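Local coordinates for DNA-3-methyladenine glycosidase II, putative (Deinococcus radiodurans, PDB 2YG9), which belongs to the HhH-GPD superfamily of base excision DNA repair proteins and is built from helices and loops without strands, at residues 163-168 against 207-212; 64-69 against 117-122. One frame throughout, in Å; residues are numbered along the deposited sequence.

Contact 1. Residues 163-168 against 207-212; sequences LLFALA and ASRYLW
Leu164 and Phe165, neighbours on the last turns of helix 156-166, present a methyl-and-ring surface to Ser208, Arg209 and Trp212 of helix 204-219. The contact is a worked example of side chains bridging separated backbones: Leu164 CA and Arg209 CA, the nearest pair, are 9.3 Å from each other. Leu164 holds CG anti to its backbone N (chi1 -167°), and its two methyls divide the work. CD1 comes in at the edge of the indole, near its plane, 4.0 Å from Trp212 CZ3, and also grazes Ser208 CB. CD2 lies across the aliphatic part of Arg209, 3.9 Å from Arg209 CD, and sits over the centre of the Phe165 ring, 3.6 Å above its plane. One leucine thus lines both its aromatic neighbour and the opposing helix. Phe165 and Trp212 reach toward each other tip to tip: Phe165 CZ stands 3.5 Å from Trp212 CZ3, while the ring of Phe165 and the six-membered ring of Trp212, inclined at 29°, are displaced past each other with centroids 5.6 Å apart. Within its own helix, Ser208 O lies 3.2 Å above the indole plane, offset toward the rim. Polar ends are bonded outside the contact: the hydrogen bond from Trp212 NE1 to Asp177 OD1 restrains the indole's rotation, and Arg209 NH2 is hydrogen-bonded to Pro53 O. Apolar side-chain ends thus join the second helix of the helix-hairpin-helix motif to the long helix 204-219 of the HhH-GPD fold.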
loop_
_atom_site.group_PDB
_atom_site.type_symbol
_atom_site.label_atom_id
_atom_site.label_comp_id
_atom_site.label_asym_id
_atom_site.label_seq_id
_atom_site.Cartn_x
_atom_site.Cartn_y
_atom_site.Cartn_z
ATOM N N LEU A 163 3.077 -1.980 2.079
ATOM C CA LEU A 163 4.416 -2.168 1.531
ATOM C C LEU A 163 4.682 -1.261 0.341
ATOM O O LEU A 163 5.742 -0.594 0.286
ATOM C CB LEU A 163 4.611 -3.639 1.100
ATOM C CG LEU A 163 5.212 -4.622 2.105
ATOM C CD1 LEU A 163 4.445 -4.650 3.387
ATOM C CD2 LEU A 163 5.238 -6.000 1.451
ATOM N N LEU A 164 3.730 -1.214 -0.602
ATOM C CA LEU A 164 3.920 -0.462 -1.830
ATOM C C LEU A 164 3.905 1.045 -1.587
ATOM O O LEU A 164 4.846 1.758 -1.970
ATOM C CB LEU A 164 2.899 -0.883 -2.883
ATOM C CG LEU A 164 3.055 -0.467 -4.359
ATOM C CD1 LEU A 164 2.113 -1.395 -5.165
ATOM C CD2 LEU A 164 2.724 1.027 -4.639
ATOM N N PHE A 165 2.857 1.531 -0.923
ATOM C CA PHE A 165 2.689 2.940 -0.748
ATOM C C PHE A 165 3.362 3.523 0.490
ATOM O O PHE A 165 3.837 4.654 0.405
ATOM C CB PHE A 165 1.231 3.354 -0.781
ATOM C CG PHE A 165 0.599 3.211 -2.116
ATOM C CD1 PHE A 165 0.847 4.143 -3.123
ATOM C CD2 PHE A 165 -0.230 2.148 -2.389
ATOM C CE1 PHE A 165 0.234 4.019 -4.372
ATOM C CE2 PHE A 165 -0.841 2.032 -3.624
ATOM C CZ PHE A 165 -0.590 2.949 -4.613
ATOM N N ALA A 166 3.402 2.822 1.615
ATOM C CA ALA A 166 4.015 3.427 2.838
ATOM C C ALA A 166 5.513 3.163 2.874
ATOM O O ALA A 166 6.340 4.086 3.048
ATOM C CB ALA A 166 3.348 2.916 4.133
ATOM N N LEU A 167 5.876 1.913 2.668
ATOM C CA LEU A 167 7.254 1.497 2.778
ATOM C C LEU A 167 7.992 1.698 1.447
ATOM O O LEU A 167 9.208 1.563 1.417
ATOM C CB LEU A 167 7.346 0.039 3.247
ATOM C CG LEU A 167 6.609 -0.302 4.553
ATOM C CD1 LEU A 167 6.947 -1.686 5.064
ATOM C CD2 LEU A 167 6.816 0.793 5.619
ATOM N N ALA A 168 7.258 2.056 0.383
ATOM C CA ALA A 168 7.846 2.233 -0.983
ATOM C C ALA A 168 8.675 1.049 -1.481
ATOM O O ALA A 168 9.668 1.189 -2.218
ATOM C CB ALA A 168 8.647 3.541 -1.057
ATOM N N ALA A 207 4.937 -0.945 -12.009
ATOM C CA ALA A 207 4.027 -1.525 -13.018
ATOM C C ALA A 207 2.601 -1.427 -12.479
ATOM O O ALA A 207 1.740 -0.981 -13.162
ATOM C CB ALA A 207 4.353 -2.957 -13.287
ATOM N N SER A 208 2.385 -1.871 -11.236
ATOM C CA SER A 208 1.080 -1.759 -10.575
ATOM C C SER A 208 0.553 -0.300 -10.613
ATOM O O SER A 208 -0.588 -0.049 -10.990
ATOM C CB SER A 208 1.185 -2.262 -9.138
ATOM O OG SER A 208 1.328 -3.661 -9.076
ATOM N N ARG A 209 1.399 0.656 -10.238
ATOM C CA ARG A 209 1.011 2.061 -10.257
ATOM C C ARG A 209 0.643 2.556 -11.665
ATOM O O ARG A 209 -0.308 3.358 -11.828
ATOM C CB ARG A 209 2.113 2.915 -9.626
ATOM C CG ARG A 209 2.255 2.666 -8.116
ATOM C CD ARG A 209 3.410 3.486 -7.541
ATOM N NE ARG A 209 3.157 4.928 -7.693
ATOM C CZ ARG A 209 4.090 5.890 -7.727
ATOM N NH1 ARG A 209 5.380 5.607 -7.697
ATOM N NH2 ARG A 209 3.713 7.149 -7.863
ATOM N N TYR A 210 1.345 2.056 -12.675
ATOM C CA TYR A 210 0.977 2.369 -14.062
ATOM C C TYR A 210 -0.327 1.726 -14.493
ATOM O O TYR A 210 -1.079 2.326 -15.243
ATOM C CB TYR A 210 2.127 2.051 -15.048
ATOM C CG TYR A 210 3.113 3.193 -15.201
ATOM C CD1 TYR A 210 2.735 4.395 -15.824
ATOM C CD2 TYR A 210 4.382 3.104 -14.679
ATOM C CE1 TYR A 210 3.632 5.471 -15.934
ATOM C CE2 TYR A 210 5.279 4.173 -14.784
ATOM C CZ TYR A 210 4.900 5.353 -15.416
ATOM O OH TYR A 210 5.834 6.383 -15.496
ATOM N N LEU A 211 -0.621 0.504 -14.044
ATOM C CA LEU A 211 -1.957 -0.054 -14.289
ATOM C C LEU A 211 -3.093 0.788 -13.683
ATOM O O LEU A 211 -4.150 1.022 -14.328
ATOM C CB LEU A 211 -2.048 -1.508 -13.810
ATOM C CG LEU A 211 -1.294 -2.582 -14.616
ATOM C CD1 LEU A 211 -1.515 -3.932 -13.958
ATOM C CD2 LEU A 211 -1.728 -2.577 -16.084
ATOM N N TRP A 212 -2.909 1.247 -12.448
ATOM C CA TRP A 212 -3.920 2.100 -11.827
ATOM C C TRP A 212 -3.987 3.444 -12.569
ATOM O O TRP A 212 -5.077 4.041 -12.736
ATOM C CB TRP A 212 -3.611 2.343 -10.337
ATOM C CG TRP A 212 -3.845 1.146 -9.430
ATOM C CD1 TRP A 212 -4.937 0.346 -9.407
ATOM C CD2 TRP A 212 -2.957 0.642 -8.417
ATOM N NE1 TRP A 212 -4.806 -0.615 -8.430
ATOM C CE2 TRP A 212 -3.598 -0.458 -7.810
ATOM C CE3 TRP A 212 -1.706 1.043 -7.936
ATOM C CZ2 TRP A 212 -3.013 -1.191 -6.764
ATOM C CZ3 TRP A 212 -1.123 0.301 -6.895
ATOM C CH2 TRP A 212 -1.777 -0.800 -6.342
#

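Contact 2. Residues 64-69 against 117-122; sequences RLVRSV and RTVQAA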
loop_
_atom_site.group_PDB
_atom_site.type_symbol
_atom_site.label_atom_id
_atom_site.label_comp_id
_atom_site.label_asym_id
_atom_site.label_seq_id
_atom_site.Cartn_x
_atom_site.Cartn_y
_atom_site.Cartn_z
ATOM N N ARG A 64 1.608 5.549 9.489
ATOM C CA ARG A 64 1.053 5.353 8.149
ATOM C C ARG A 64 0.093 4.185 8.073
ATOM O O ARG A 64 -0.880 4.263 7.319
ATOM C CB ARG A 64 2.117 5.191 7.088
ATOM C CG ARG A 64 2.851 6.514 6.698
ATOM C CD ARG A 64 1.964 7.482 5.928
ATOM N NE ARG A 64 1.554 6.923 4.635
ATOM C CZ ARG A 64 2.335 6.841 3.550
ATOM N NH1 ARG A 64 3.563 7.308 3.549
ATOM N NH2 ARG A 64 1.863 6.294 2.445
ATOM N N LEU A 65 0.371 3.137 8.845
ATOM C CA LEU A 65 -0.544 2.002 8.972
ATOM C C LEU A 65 -1.877 2.484 9.520
ATOM O O LEU A 65 -2.929 2.182 8.948
ATOM C CB LEU A 65 0.027 0.852 9.813
ATOM C CG LEU A 65 -0.928 -0.373 9.843
ATOM C CD1 LEU A 65 -1.274 -0.894 8.438
ATOM C CD2 LEU A 65 -0.334 -1.430 10.716
ATOM N N VAL A 66 -1.821 3.258 10.594
ATOM C CA VAL A 66 -3.017 3.771 11.256
ATOM C C VAL A 66 -3.769 4.703 10.312
ATOM O O VAL A 66 -4.973 4.587 10.196
ATOM C CB VAL A 66 -2.684 4.490 12.601
ATOM C CG1 VAL A 66 -3.896 5.299 13.083
ATOM C CG2 VAL A 66 -2.227 3.479 13.642
ATOM N N ARG A 67 -3.037 5.551 9.572
ATOM C CA ARG A 67 -3.675 6.422 8.558
ATOM C C ARG A 67 -4.450 5.603 7.520
ATOM O O ARG A 67 -5.575 5.926 7.201
ATOM C CB ARG A 67 -2.654 7.299 7.812
ATOM C CG ARG A 67 -3.320 8.428 7.013
ATOM C CD ARG A 67 -2.349 9.127 6.107
ATOM N NE ARG A 67 -1.521 10.102 6.818
ATOM C CZ ARG A 67 -1.860 11.379 7.046
ATOM N NH1 ARG A 67 -3.044 11.878 6.673
ATOM N NH2 ARG A 67 -1.006 12.173 7.689
ATOM N N SER A 68 -3.816 4.553 7.020
ATOM C CA SER A 68 -4.405 3.706 5.984
ATOM C C SER A 68 -5.726 3.091 6.488
ATOM O O SER A 68 -6.785 3.208 5.841
ATOM C CB SER A 68 -3.391 2.623 5.577
ATOM O OG SER A 68 -4.029 1.555 4.884
ATOM N N VAL A 69 -5.651 2.484 7.670
ATOM C CA VAL A 69 -6.780 1.815 8.284
ATOM C C VAL A 69 -7.933 2.796 8.513
ATOM O O VAL A 69 -9.074 2.554 8.109
ATOM C CB VAL A 69 -6.356 1.151 9.622
ATOM C CG1 VAL A 69 -7.557 0.665 10.415
ATOM C CG2 VAL A 69 -5.379 0.019 9.345
ATOM N N ARG A 117 -10.715 -1.714 16.563
ATOM C CA ARG A 117 -10.127 -2.991 16.911
ATOM C C ARG A 117 -8.799 -3.202 16.212
ATOM O O ARG A 117 -7.815 -3.667 16.818
ATOM C CB ARG A 117 -11.085 -4.123 16.527
ATOM C CG ARG A 117 -10.497 -5.522 16.631
ATOM C CD ARG A 117 -11.561 -6.618 16.368
ATOM N NE ARG A 117 -12.596 -6.634 17.410
ATOM C CZ ARG A 117 -12.445 -7.092 18.654
ATOM N NH1 ARG A 117 -11.265 -7.571 19.061
ATOM N NH2 ARG A 117 -13.483 -7.067 19.510
ATOM N N THR A 118 -8.789 -2.899 14.934
ATOM C CA THR A 118 -7.558 -2.970 14.120
ATOM C C THR A 118 -6.477 -2.057 14.661
ATOM O O THR A 118 -5.357 -2.476 14.905
ATOM C CB THR A 118 -7.873 -2.578 12.652
ATOM O OG1 THR A 118 -8.794 -3.524 12.104
ATOM C CG2 THR A 118 -6.608 -2.522 11.819
ATOM N N VAL A 119 -6.818 -0.791 14.873
ATOM C CA VAL A 119 -5.900 0.176 15.503
ATOM C C VAL A 119 -5.420 -0.238 16.901
ATOM O O VAL A 119 -4.213 -0.154 17.194
ATOM C CB VAL A 119 -6.486 1.627 15.541
ATOM C CG1 VAL A 119 -5.514 2.551 16.248
ATOM C CG2 VAL A 119 -6.762 2.163 14.116
ATOM N N GLN A 120 -6.323 -0.706 17.768
ATOM C CA GLN A 120 -5.890 -1.253 19.034
ATOM C C GLN A 120 -4.964 -2.433 18.882
ATOM O O GLN A 120 -4.001 -2.580 19.626
ATOM C CB GLN A 120 -7.064 -1.604 19.912
ATOM C CG GLN A 120 -7.864 -0.336 20.311
ATOM C CD GLN A 120 -9.129 -0.650 21.047
ATOM O OE1 GLN A 120 -9.765 -1.683 20.808
ATOM N NE2 GLN A 120 -9.456 0.195 22.026
ATOM N N ALA A 121 -5.278 -3.288 17.905
ATOM C CA ALA A 121 -4.524 -4.500 17.680
ATOM C C ALA A 121 -3.117 -4.172 17.220
ATOM O O ALA A 121 -2.143 -4.798 17.679
ATOM C CB ALA A 121 -5.258 -5.396 16.683
ATOM N N ALA A 122 -3.010 -3.199 16.318
ATOM C CA ALA A 122 -1.708 -2.731 15.764
ATOM C C ALA A 122 -0.870 -2.064 16.852
ATOM O O ALA A 122 0.328 -2.332 16.948
ATOM C CB ALA A 122 -1.937 -1.765 14.591
#
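Thr118 OG1 is held by two backbone carbonyls, Pro152 O and Ala114 O, while the methyl of the same side chain turns to Val69 across the contact, an instance of a threonine whose hydroxyl and methyl serve different neighbours. The hydroxyl has a single proton to offer, so the two acceptors must share it or take it in turn. Ala114 O lies one turn back on Thr118's own helix; Pro152 belongs to the hairpin of the helix-hairpin-helix motif, between helices 141-149 and 156-166, and this bond fastens helix 113-127 to it. The contact itself is an antiparallel pairing of two helices of the HhH-GPD fold, the short segments running at 169° with axes 10.2 Å apart. The nearest CA atoms, Val66 CA and Val119 CA, are 6.3 Å apart. With OG1 beside the backbone N (chi1 -63°), Thr118 has CG2 anti to that nitrogen, and this methyl meets both branches of Val69: it is 3.6 Å from Val69 CG1 and 3.8 Å from Val69 CG2, the two side chains passing at a slant. Thr118 thus sorts its branches by polarity. Val69 CG1 also touches the next residue along, lying 4.1 Å from Val119 CG2. The other branch of Val119 serves the middle of the contact, where Val119 CG1 faces Val66 CG2 at 4.3 Å. Val66 is covered further by Tyr83 and Leu86 of helix 76-87, and Leu65 by Phe162 of helix 156-166. All six touching residues are buried. At the other end of the interface, Leu65 CD2 rests 4.2 Å from Ala122 CB.

In the fold
After helices 30-36 and 40-49, the chain enters helix 61-71, runs through 47 largely helical residues after segment 64-69, and closes contact 2 when helix 113-127 returns antiparallel beside it. The helix-hairpin-helix motif follows, and its second helix, 156-166, opens contact 1, which helix 204-219 closes after another 38 residues. The two loops are therefore in series, neither enclosing nor crossing the other, with contact centres about 20 Å apart. They nevertheless meet: Arg64, on the first helix of contact 2, directs NH2 toward Phe165 O in a weak hydrogen bond. Helix 156-166 thus lies between the pair 61-71/113-127 and the C-terminal helix, linking the two sides of the fold.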